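Local coordinates for protein inorganic pyrophosphatase (Helicobacter pylori, PDB 2BQX) that probably hydrolyses inorganic pyrophosphate to two phosphate ions with the help of magnesium, working as a homohexamer in the cytoplasm, at residues H24-K28 and A47-P51; A52-F56 and V68-S74; I133-E138 and V149-F154. One frame throughout, in Å; residues are numbered along the deposited sequence.

Contact 1. Residues H24-K28 and A47-P51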
# COMPACT_ATOMS: atom_id res chain seq x y z
N HIS A 24 -4.50 6.62 9.18
CA HIS A 24 -3.17 6.57 8.57
C HIS A 24 -2.93 7.58 7.45
O HIS A 24 -1.79 7.77 7.02
CB HIS A 24 -2.85 5.16 8.04
CG HIS A 24 -2.86 4.10 9.09
ND1 HIS A 24 -2.11 4.19 10.24
CD2 HIS A 24 -3.53 2.93 9.17
CE1 HIS A 24 -2.32 3.12 10.98
NE2 HIS A 24 -3.17 2.34 10.36
N SER A 25 -3.98 8.23 6.98
CA SER A 25 -3.84 9.20 5.90
C SER A 25 -3.31 10.54 6.42
O SER A 25 -3.44 10.85 7.61
CB SER A 25 -5.19 9.43 5.22
OG SER A 25 -5.10 10.44 4.22
N ASN A 26 -2.68 11.31 5.53
CA ASN A 26 -2.19 12.63 5.90
C ASN A 26 -3.00 13.65 5.10
O ASN A 26 -2.63 14.82 4.99
CB ASN A 26 -0.68 12.77 5.60
CG ASN A 26 -0.36 12.69 4.12
OD1 ASN A 26 -1.13 12.15 3.32
ND2 ASN A 26 0.81 13.22 3.74
N ILE A 27 -4.13 13.21 4.56
CA ILE A 27 -5.00 14.09 3.78
C ILE A 27 -6.34 14.26 4.47
O ILE A 27 -7.09 13.30 4.66
CB ILE A 27 -5.26 13.54 2.36
CG1 ILE A 27 -3.94 13.37 1.61
CG2 ILE A 27 -6.18 14.52 1.60
CD1 ILE A 27 -4.08 12.70 0.25
N LYS A 28 -6.66 15.49 4.84
CA LYS A 28 -7.94 15.77 5.48
C LYS A 28 -8.95 16.21 4.43
O LYS A 28 -8.71 17.18 3.71
CB LYS A 28 -7.79 16.88 6.52
CG LYS A 28 -9.10 17.32 7.16
CD LYS A 28 -8.86 18.47 8.13
CE LYS A 28 -10.13 18.89 8.85
NZ LYS A 28 -11.14 19.47 7.93
N ALA A 47 5.35 15.27 9.08
CA ALA A 47 5.47 13.85 8.76
C ALA A 47 4.61 13.09 9.76
O ALA A 47 5.12 12.40 10.64
CB ALA A 47 6.93 13.43 8.88
N GLN A 48 3.30 13.23 9.61
CA GLN A 48 2.35 12.60 10.51
C GLN A 48 1.21 11.94 9.75
O GLN A 48 1.09 12.09 8.54
CB GLN A 48 1.79 13.64 11.48
CG GLN A 48 2.82 14.20 12.45
CD GLN A 48 2.33 15.43 13.18
OE1 GLN A 48 2.32 16.54 12.63
NE2 GLN A 48 1.89 15.25 14.42
N ASN A 49 0.37 11.22 10.48
CA ASN A 49 -0.78 10.56 9.88
C ASN A 49 -1.86 10.43 10.93
O ASN A 49 -1.56 10.24 12.11
CB ASN A 49 -0.38 9.19 9.32
CG ASN A 49 0.70 8.51 10.15
OD1 ASN A 49 1.89 8.83 10.04
ND2 ASN A 49 0.28 7.57 10.98
N TYR A 50 -3.12 10.56 10.52
CA TYR A 50 -4.21 10.47 11.48
C TYR A 50 -4.23 9.13 12.20
O TYR A 50 -4.25 8.07 11.57
CB TYR A 50 -5.55 10.74 10.79
CG TYR A 50 -5.83 12.21 10.62
CD1 TYR A 50 -5.22 12.94 9.60
CD2 TYR A 50 -6.68 12.88 11.50
CE1 TYR A 50 -5.46 14.31 9.46
CE2 TYR A 50 -6.92 14.24 11.37
CZ TYR A 50 -6.31 14.95 10.35
OH TYR A 50 -6.56 16.30 10.23
N PRO A 51 -4.22 9.17 13.54
CA PRO A 51 -4.23 7.96 14.37
C PRO A 51 -5.54 7.19 14.42
O PRO A 51 -5.63 6.15 15.06
CB PRO A 51 -3.81 8.50 15.74
CG PRO A 51 -4.47 9.83 15.76
CD PRO A 51 -4.19 10.38 14.37
O HOH W 1 -1.63 6.19 12.16
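The Y50 ring takes the carbonyl oxygen of S25 at its edge, in the plane of the ring, with S25 O 3.4 Å from Y50 CD1. The same oxygen accepts the backbone N-H of Y50 (Y50 N to S25 O 2.9 Å, 171° at the hydrogen), so one acceptor meets both the main chain and the rim of this tyrosine. Y50 CG lies anti to its own carbonyl carbon (chi1 -81°), which carries the ring along 24-28 until its hydroxyl reaches the stretched-out methylenes of K28, whose CD comes 3.8 Å from Y50 OH; the ammonium beyond them forms a salt bridge with D41. The second backbone bond runs the other way, from H24 N to Y50 O (2.8 Å). Water 1 lies between the H24 imidazole and the Y50 carbonyl, 2.8 Å from H24 ND1 and donating a longer bond to Y50 O. Within 24-28, S25 OG accepts from I27 N, an ST turn just where strand 27-31 begins. K28 is a predicted substrate ligand, and Y50 packs on Y140, another. The contact thus ties the start of strand 27-31 to the loop between strands 38-43 and 53-56, with I21 of strand 14-21 touching both K28 and Y50, and F136 of helix 127-139 meeting the Y50 ring.

Contact 2. Residues A52-F56 and V68-S74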
# COMPACT_ATOMS: atom_id res chain seq x y z
N ALA A 52 -6.55 7.71 13.74
CA ALA A 52 -7.85 7.05 13.69
C ALA A 52 -8.65 7.61 12.54
O ALA A 52 -8.25 8.59 11.92
CB ALA A 52 -8.62 7.28 14.99
N ASN A 53 -9.78 6.97 12.26
CA ASN A 53 -10.66 7.46 11.23
C ASN A 53 -11.28 8.69 11.90
O ASN A 53 -11.44 8.71 13.12
CB ASN A 53 -11.71 6.40 10.91
CG ASN A 53 -11.10 5.14 10.32
OD1 ASN A 53 -10.53 5.17 9.22
ND2 ASN A 53 -11.19 4.03 11.06
N TYR A 54 -11.61 9.69 11.09
CA TYR A 54 -12.14 10.94 11.61
C TYR A 54 -13.34 11.43 10.82
O TYR A 54 -13.35 11.37 9.60
CB TYR A 54 -11.02 11.97 11.54
CG TYR A 54 -11.33 13.32 12.14
CD1 TYR A 54 -12.14 14.24 11.47
CD2 TYR A 54 -10.79 13.68 13.37
CE1 TYR A 54 -12.41 15.49 12.03
CE2 TYR A 54 -11.05 14.92 13.93
CZ TYR A 54 -11.86 15.82 13.26
OH TYR A 54 -12.10 17.03 13.84
N GLY A 55 -14.36 11.93 11.52
CA GLY A 55 -15.53 12.43 10.82
C GLY A 55 -16.43 13.30 11.69
O GLY A 55 -15.99 13.85 12.69
N PHE A 56 -17.69 13.41 11.30
CA PHE A 56 -18.63 14.23 12.06
C PHE A 56 -19.98 13.53 12.18
O PHE A 56 -20.28 12.61 11.43
CB PHE A 56 -18.81 15.60 11.39
CG PHE A 56 -19.55 15.54 10.07
CD1 PHE A 56 -20.94 15.51 10.04
CD2 PHE A 56 -18.84 15.47 8.87
CE1 PHE A 56 -21.62 15.42 8.84
CE2 PHE A 56 -19.52 15.37 7.66
CZ PHE A 56 -20.91 15.35 7.64
N VAL A 68 -20.58 18.16 15.34
CA VAL A 68 -19.61 17.67 16.32
C VAL A 68 -18.70 16.61 15.68
O VAL A 68 -19.16 15.75 14.94
CB VAL A 68 -20.34 17.09 17.56
CG1 VAL A 68 -21.22 15.92 17.16
CG2 VAL A 68 -19.32 16.66 18.61
N ASP A 69 -17.40 16.69 15.98
CA ASP A 69 -16.42 15.76 15.41
C ASP A 69 -16.31 14.47 16.20
O ASP A 69 -16.56 14.44 17.40
CB ASP A 69 -15.02 16.39 15.38
CG ASP A 69 -14.93 17.60 14.48
OD1 ASP A 69 -15.46 17.55 13.34
OD2 ASP A 69 -14.31 18.60 14.91
N ALA A 70 -15.91 13.40 15.53
CA ALA A 70 -15.76 12.12 16.18
C ALA A 70 -14.60 11.35 15.58
O ALA A 70 -14.38 11.38 14.37
CB ALA A 70 -17.03 11.31 16.05
N LEU A 71 -13.83 10.69 16.45
CA LEU A 71 -12.74 9.86 16.00
C LEU A 71 -13.31 8.47 16.11
O LEU A 71 -13.96 8.14 17.11
CB LEU A 71 -11.53 9.99 16.93
CG LEU A 71 -10.74 11.29 16.81
CD1 LEU A 71 -9.75 11.41 17.97
CD2 LEU A 71 -10.00 11.30 15.48
N VAL A 72 -13.13 7.66 15.08
CA VAL A 72 -13.63 6.29 15.12
C VAL A 72 -12.40 5.40 15.14
O VAL A 72 -11.74 5.22 14.12
CB VAL A 72 -14.51 5.96 13.90
CG1 VAL A 72 -14.99 4.51 14.00
CG2 VAL A 72 -15.72 6.90 13.86
N LEU A 73 -12.07 4.87 16.32
CA LEU A 73 -10.91 4.00 16.49
C LEU A 73 -11.20 2.62 15.92
O LEU A 73 -12.26 2.04 16.14
CB LEU A 73 -10.54 3.90 17.97
CG LEU A 73 -9.75 5.09 18.52
CD1 LEU A 73 -10.53 6.38 18.34
CD2 LEU A 73 -9.45 4.85 19.99
N SER A 74 -10.24 2.08 15.18
CA SER A 74 -10.42 0.79 14.54
C SER A 74 -9.06 0.32 14.08
O SER A 74 -8.12 1.11 14.00
CB SER A 74 -11.34 0.94 13.32
OG SER A 74 -11.33 -0.24 12.54
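Y54 and L71 form the tight part of this antiparallel ladder: L71 CD2 lies at the edge of the Y54 ring, 3.3 Å from Y54 CD2. They are a non-hydrogen-bonded pair on the same face of the sheet as F56 and D69. Two hydrogen-bonded pairs, N53 with V72 and G55 with A70, supply the backbone bonds, among them G55 N to A70 O (2.9 Å) and V72 N to N53 O (2.8 Å). The fit is slacker toward 73-74, where A52 CB stands 4.0 Å from L73 CD1 and N53 ND2, bonded to V76 O, gives V72 O a weak bond; N53 OD1 accepts from the backbone of K23 and F78. At the other end, F56 and D69 are partly exposed, and the F56 ring leads away from 68-74. With its CG anti to the backbone N (chi1 -175°), Y54 sends its hydroxyl to 2.9 Å from D69 OD2, ring and carboxylate planes 43° apart. K103 NZ bridges the two, hydrogen-bonding Y54 OH and forming a salt bridge with D69 OD2. Y54 is a predicted substrate ligand and D69 a predicted ligand of two magnesium ions, so together they probably bring a substrate group and a metal group side by side.

Contact 3. Residues I133-E138 and V149-F154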
# COMPACT_ATOMS: atom_id res chain seq x y z
N ILE A 133 -2.87 9.56 20.38
CA ILE A 133 -3.91 10.45 19.87
C ILE A 133 -3.72 11.87 20.39
O ILE A 133 -3.81 12.84 19.63
CB ILE A 133 -5.30 9.94 20.27
CG1 ILE A 133 -5.60 8.65 19.50
CG2 ILE A 133 -6.36 11.02 20.01
CD1 ILE A 133 -6.90 7.98 19.87
N LYS A 134 -3.44 11.98 21.68
CA LYS A 134 -3.24 13.29 22.30
C LYS A 134 -2.04 14.02 21.69
O LYS A 134 -2.11 15.21 21.39
CB LYS A 134 -3.04 13.13 23.81
CG LYS A 134 -2.59 14.39 24.54
CD LYS A 134 -2.99 14.38 26.01
CE LYS A 134 -2.39 13.21 26.77
NZ LYS A 134 -2.89 13.14 28.18
N HIS A 135 -0.95 13.29 21.50
CA HIS A 135 0.27 13.86 20.94
C HIS A 135 0.06 14.30 19.49
O HIS A 135 0.67 15.27 19.03
CB HIS A 135 1.40 12.83 21.06
CG HIS A 135 2.67 13.25 20.40
ND1 HIS A 135 3.01 12.86 19.12
CD2 HIS A 135 3.67 14.07 20.81
CE1 HIS A 135 4.16 13.41 18.78
NE2 HIS A 135 4.58 14.15 19.79
N PHE A 136 -0.81 13.60 18.77
CA PHE A 136 -1.08 13.95 17.39
C PHE A 136 -1.75 15.33 17.31
O PHE A 136 -1.32 16.21 16.57
CB PHE A 136 -2.00 12.93 16.73
CG PHE A 136 -2.47 13.33 15.36
CD1 PHE A 136 -1.64 13.18 14.26
CD2 PHE A 136 -3.73 13.88 15.18
CE1 PHE A 136 -2.06 13.57 12.99
CE2 PHE A 136 -4.17 14.28 13.92
CZ PHE A 136 -3.32 14.12 12.82
N PHE A 137 -2.81 15.51 18.09
CA PHE A 137 -3.51 16.79 18.07
C PHE A 137 -2.65 17.89 18.66
O PHE A 137 -2.73 19.05 18.24
CB PHE A 137 -4.84 16.65 18.83
CG PHE A 137 -5.88 15.91 18.05
CD1 PHE A 137 -6.50 16.50 16.95
CD2 PHE A 137 -6.21 14.60 18.38
CE1 PHE A 137 -7.43 15.80 16.19
CE2 PHE A 137 -7.14 13.89 17.63
CZ PHE A 137 -7.76 14.49 16.53
N GLU A 138 -1.80 17.53 19.61
CA GLU A 138 -0.93 18.50 20.24
C GLU A 138 0.15 19.03 19.28
O GLU A 138 0.64 20.14 19.46
CB GLU A 138 -0.25 17.87 21.45
CG GLU A 138 0.22 18.87 22.48
CD GLU A 138 -0.58 18.77 23.77
OE1 GLU A 138 -0.41 17.77 24.51
OE2 GLU A 138 -1.38 19.69 24.04
N VAL A 149 -2.72 23.94 18.99
CA VAL A 149 -3.64 23.11 19.76
C VAL A 149 -3.06 22.75 21.12
O VAL A 149 -1.92 22.29 21.21
CB VAL A 149 -3.97 21.79 19.03
CG1 VAL A 149 -4.96 20.97 19.86
CG2 VAL A 149 -4.56 22.07 17.65
N LYS A 150 -3.84 22.99 22.17
CA LYS A 150 -3.43 22.64 23.52
C LYS A 150 -4.44 21.60 24.00
O LYS A 150 -5.58 21.94 24.29
CB LYS A 150 -3.47 23.85 24.46
CG LYS A 150 -2.39 24.89 24.23
CD LYS A 150 -2.51 26.00 25.27
CE LYS A 150 -1.40 27.04 25.15
NZ LYS A 150 -1.49 27.84 23.89
N VAL A 151 -4.01 20.35 24.08
CA VAL A 151 -4.90 19.28 24.51
C VAL A 151 -5.07 19.26 26.02
O VAL A 151 -4.09 19.35 26.77
CB VAL A 151 -4.35 17.90 24.07
CG1 VAL A 151 -5.31 16.81 24.47
CG2 VAL A 151 -4.12 17.90 22.56
N LYS A 152 -6.31 19.15 26.48
CA LYS A 152 -6.57 19.13 27.92
C LYS A 152 -6.50 17.70 28.44
O LYS A 152 -5.75 17.41 29.37
CB LYS A 152 -7.94 19.73 28.23
CG LYS A 152 -8.15 21.12 27.66
CD LYS A 152 -7.09 22.10 28.14
CE LYS A 152 -7.29 23.46 27.51
NZ LYS A 152 -6.20 24.42 27.87
N GLY A 153 -7.28 16.81 27.83
CA GLY A 153 -7.30 15.43 28.26
C GLY A 153 -8.57 14.73 27.85
O GLY A 153 -9.43 15.34 27.21
N PHE A 154 -8.70 13.46 28.20
CA PHE A 154 -9.89 12.68 27.86
C PHE A 154 -10.88 12.59 29.02
O PHE A 154 -10.49 12.63 30.19
CB PHE A 154 -9.52 11.24 27.49
CG PHE A 154 -8.70 11.12 26.24
CD1 PHE A 154 -7.32 11.26 26.28
CD2 PHE A 154 -9.31 10.85 25.02
CE1 PHE A 154 -6.55 11.12 25.13
CE2 PHE A 154 -8.55 10.71 23.86
CZ PHE A 154 -7.17 10.84 23.91
O HOH W 2 0.48 23.17 18.22
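Helix 127-139 packs here against strand 149-156 of the curled sheet, which follows it in sequence after a short loop; the short segments lie 7.7 Å apart at an angle of 154°, close to antiparallel. V151 is central. Its backbone N-H bonds to E138 OE2 (2.7 Å, 159° at the hydrogen), which it meets from 35° above the carboxylate plane. The E138 chain, bent at chi2, folds its carboxylate back over V151, whose CB lies 3.5 Å from the same OE2. The two methyls of V151 divide the helix surface between them. CG1, anti to the backbone N, lies 3.6 Å from K134 CG, and the lysine's aliphatic part crosses it obliquely, while CG2 faces K134 O and comes 4.0 Å from F137 CB. Nearer the end of the helix, V149 CB presses on the carbonyl of F137, 3.1 Å from F137 O. At F154 it is the end of the side chain that comes nearer the helix: I133 CG2 meets its ring at the edge, 4.0 Å from F154 CZ, and the two side chains cross at about a right angle. Between V151 and F154, K152 and G153 both face N93 in a classic beta bulge. Strand 83-96 lies alongside 149-156 and sends L92 against I133, F137 and V151. F137 and I133 also reach L71 of strand 69-72, so these two residues join the helix to strands 69-72 and 83-96 as well as to 149-156.

The contacts follow one another along the chain without overlap, and their centres lie about 13 Å (1 to 2), 14 Å (2 to 3) and 15 Å (1 to 3) apart. Contacts 1 and 2 adjoin in sequence at P51 and A52, so the loop held in contact 1 runs directly into strand 53-56. Helix 127-139 connects contact 3 to both: F136 packs on N49, Y50 and P51, while I133 and F137 reach L71, and F137 also touches Y54. Contacts 2 and 3 share the seven-stranded sheet. Predicted substrate and metal ligands belong to contacts 1 and 2, whereas contacts 1 and 3 both touch a second subunit of the hexamer, placing the helix between strands carrying predicted active-site residues and a subunit interface.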